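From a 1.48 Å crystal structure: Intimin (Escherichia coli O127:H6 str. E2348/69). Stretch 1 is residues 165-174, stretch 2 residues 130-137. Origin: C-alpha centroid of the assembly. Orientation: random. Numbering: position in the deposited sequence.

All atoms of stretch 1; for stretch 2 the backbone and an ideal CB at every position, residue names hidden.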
# COMPACT_ATOMS: atom_id res chain seq x y z
N ASN A 165 13.07 -14.69 -6.58
CA ASN A 165 12.27 -14.62 -5.37
C ASN A 165 12.69 -13.40 -4.55
O ASN A 165 13.87 -13.07 -4.47
CB ASN A 165 12.45 -15.88 -4.52
CG ASN A 165 11.88 -17.12 -5.19
OD1 ASN A 165 11.21 -17.04 -6.21
ND2 ASN A 165 12.14 -18.28 -4.59
N THR A 166 11.71 -12.75 -3.90
CA THR A 166 12.04 -11.61 -3.07
C THR A 166 12.87 -12.03 -1.85
O THR A 166 12.73 -13.15 -1.34
CB THR A 166 10.78 -10.90 -2.56
OG1 THR A 166 9.95 -11.80 -1.79
CG2 THR A 166 9.98 -10.33 -3.73
N ASN A 167 13.71 -11.12 -1.39
CA ASN A 167 14.49 -11.33 -0.17
C ASN A 167 13.63 -10.97 1.04
O ASN A 167 12.42 -10.79 0.94
CB ASN A 167 15.78 -10.53 -0.24
CG ASN A 167 15.55 -9.02 -0.30
OD1 ASN A 167 14.46 -8.52 -0.02
ND2 ASN A 167 16.59 -8.28 -0.66
N GLY A 168 14.26 -10.90 2.23
CA GLY A 168 13.54 -10.60 3.45
C GLY A 168 12.93 -9.22 3.50
O GLY A 168 12.03 -8.97 4.33
N SER A 169 13.39 -8.30 2.65
CA SER A 169 12.86 -6.96 2.56
C SER A 169 11.85 -6.81 1.42
O SER A 169 11.48 -5.68 1.08
CB SER A 169 13.99 -5.95 2.39
OG SER A 169 14.90 -6.02 3.49
N GLY A 170 11.42 -7.91 0.83
CA GLY A 170 10.41 -7.87 -0.21
C GLY A 170 10.92 -7.48 -1.58
O GLY A 170 10.12 -7.14 -2.45
N LYS A 171 12.22 -7.52 -1.82
CA LYS A 171 12.81 -7.02 -3.05
C LYS A 171 13.40 -8.14 -3.90
O LYS A 171 14.05 -9.06 -3.38
CB LYS A 171 13.87 -5.96 -2.75
CG LYS A 171 13.29 -4.75 -2.01
CD LYS A 171 14.23 -3.56 -2.04
CE LYS A 171 13.69 -2.40 -1.20
NZ LYS A 171 12.34 -1.96 -1.62
N ALA A 172 13.15 -8.09 -5.20
CA ALA A 172 13.73 -9.00 -6.18
C ALA A 172 14.29 -8.17 -7.33
O ALA A 172 13.71 -7.16 -7.70
CB ALA A 172 12.66 -9.96 -6.71
N THR A 173 15.42 -8.61 -7.90
CA THR A 173 16.12 -7.81 -8.90
C THR A 173 16.37 -8.61 -10.18
O THR A 173 16.36 -9.85 -10.18
CB THR A 173 17.45 -7.24 -8.38
OG1 THR A 173 18.34 -8.31 -8.03
CG2 THR A 173 17.24 -6.35 -7.17
N VAL A 174 16.60 -7.87 -11.26
CA VAL A 174 16.94 -8.44 -12.56
C VAL A 174 17.69 -7.36 -13.33
O VAL A 174 17.54 -6.18 -13.06
CB VAL A 174 15.66 -8.90 -13.31
CG1 VAL A 174 14.79 -7.70 -13.68
CG2 VAL A 174 16.02 -9.71 -14.55
N UNK A 130 21.15 -2.19 -16.97
CA UNK A 130 20.16 -1.46 -16.17
C UNK A 130 19.57 -2.47 -15.19
O UNK A 130 19.05 -3.51 -15.60
CB UNK A 130 19.08 -0.82 -17.04
N UNK A 131 19.64 -2.17 -13.90
CA UNK A 131 19.19 -3.10 -12.87
C UNK A 131 17.84 -2.64 -12.33
O UNK A 131 17.69 -1.49 -11.91
CB UNK A 131 20.22 -3.21 -11.74
N UNK A 132 16.89 -3.56 -12.33
CA UNK A 132 15.52 -3.30 -11.89
C UNK A 132 15.29 -3.95 -10.54
O UNK A 132 15.79 -5.04 -10.26
CB UNK A 132 14.51 -3.81 -12.91
N UNK A 133 14.49 -3.28 -9.70
CA UNK A 133 14.13 -3.78 -8.38
C UNK A 133 12.61 -3.75 -8.28
O UNK A 133 12.00 -2.70 -8.47
CB UNK A 133 14.78 -2.96 -7.27
N UNK A 134 12.03 -4.90 -8.00
CA UNK A 134 10.61 -5.02 -7.71
C UNK A 134 10.43 -5.19 -6.22
O UNK A 134 11.16 -5.95 -5.57
CB UNK A 134 9.98 -6.19 -8.47
N UNK A 135 9.47 -4.45 -5.66
CA UNK A 135 9.07 -4.58 -4.27
C UNK A 135 7.69 -5.21 -4.21
O UNK A 135 6.77 -4.76 -4.91
CB UNK A 135 9.08 -3.22 -3.56
N UNK A 136 7.55 -6.24 -3.38
CA UNK A 136 6.30 -6.96 -3.21
C UNK A 136 5.77 -6.69 -1.81
O UNK A 136 6.48 -6.92 -0.83
CB UNK A 136 6.49 -8.46 -3.45
N UNK A 137 4.52 -6.24 -1.72
CA UNK A 137 3.90 -5.96 -0.43
C UNK A 137 2.49 -6.52 -0.44
O UNK A 137 1.89 -6.77 -1.49
CB UNK A 137 3.89 -4.46 -0.13

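Stretch 2 is a strand that runs antiparallel to strand 171-174. Main-chain hydrogen bonds tie the two together, so side chains must fit around a fixed ladder. Every position has extended backbone angles, so none requires glycine.

Position 130 lies beyond the last residue of stretch 1. Its CB points sideways and meets nothing there within 5.5 Å. Stretch 1 sets no preference, and many residues would suit. The residue is Ile130, and the end of its side chain leads away.

Position 131 also points sideways. Its ideal CB is 4.2 Å from Val174 O, and Thr173 lies beside it. A small or beta-branched residue would fit, and so would a longer one leading outward. It is Thr131. Its CG2 comes 4.5 Å from Thr173 CB, a loose contact.

Position 132 pairs with Val174 in a hydrogen-bonded bridge. Its N donates to Val174 O at 2.8 Å, and Val174 N donates to its O at 3.1 Å. The CB lies on the same face as the valine side chain, so an apolar group is suitable, aliphatic or aromatic. It is Tyr132. Its CB packs 3.9 Å from Val174 CG1. The ring then leads away, with Val174 O at its edge.

Position 133 pairs with Thr173 without hydrogen bonds between them, and the CA atoms are 4.5 Å apart. The CB shares a face with Thr173 and Lys171. Its ideal position is 4.2 Å from Thr173 CG2 and 5.3 Å from Lys171 CD. Threonine, valine or serine would suit, and an acidic residue is conceivable near the lysine. It is Thr133. Its OG1 is 3.6 Å from Thr173 CG2, and its CG2 is 3.9 Å from Lys171 CD, so it touches both neighbours.

Position 134 pairs with Ala172, again through hydrogen bonds. Its N donates to Ala172 O at 2.8 Å, and Ala172 N donates to its O at 2.9 Å. The CB shares a face with the Ala172 methyl. That small neighbour leaves the choice open between alanine and a larger apolar residue. It is Ala134, whose methyl adds little reach.

Position 135 pairs with Lys171, and the CA atoms are 4.6 Å apart. The lysine amine lies over this site: the ideal CB is 4.0 Å from Lys171 NZ. An oxygen-bearing side chain is favoured, such as threonine, serine, aspartate or glutamate. It is Thr135. Its OG1 sits 3.0 Å from Lys171 NZ.

Position 136 sits opposite Gly170. Its N donates to Gly170 O at 2.9 Å. The CB points sideways, 4.0 Å from Thr166 CG2, which offers a methyl. Valine, isoleucine or another apolar residue would suit. It is Val136, and its CG2 meets Thr166 CG2 at 3.6 Å.

Position 137 points sideways and finds nothing of stretch 1 within 5.5 Å. Almost any residue would do here. It is Lys137, extended along its chain and free of stretch 1.

Stretch 2 130-137: ITYTATVK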
# COMPACT_ATOMS: atom_id res chain seq x y z
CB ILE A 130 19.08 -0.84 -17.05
CG1 ILE A 130 19.70 0.19 -18.01
CG2 ILE A 130 17.99 -0.21 -16.18
CD1 ILE A 130 18.70 0.83 -18.95
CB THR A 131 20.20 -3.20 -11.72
OG1 THR A 131 21.46 -3.64 -12.26
CG2 THR A 131 19.72 -4.18 -10.68
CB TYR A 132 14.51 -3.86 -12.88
CG TYR A 132 14.42 -3.11 -14.19
CD1 TYR A 132 15.38 -3.26 -15.18
CD2 TYR A 132 13.34 -2.28 -14.45
CE1 TYR A 132 15.28 -2.57 -16.38
CE2 TYR A 132 13.24 -1.59 -15.64
CZ TYR A 132 14.21 -1.74 -16.61
OH TYR A 132 14.12 -1.07 -17.81
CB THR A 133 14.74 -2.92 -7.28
OG1 THR A 133 16.16 -2.90 -7.39
CG2 THR A 133 14.34 -3.46 -5.90
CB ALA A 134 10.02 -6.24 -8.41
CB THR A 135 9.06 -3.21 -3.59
OG1 THR A 135 10.34 -2.59 -3.73
CG2 THR A 135 8.76 -3.38 -2.10
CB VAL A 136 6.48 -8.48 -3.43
CG1 VAL A 136 5.17 -9.22 -3.17
CG2 VAL A 136 6.98 -8.76 -4.84
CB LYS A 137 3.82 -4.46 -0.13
CG LYS A 137 5.15 -3.73 -0.21
CD LYS A 137 4.96 -2.26 0.12
CE LYS A 137 6.23 -1.46 -0.11
NZ LYS A 137 6.00 -0.02 0.16
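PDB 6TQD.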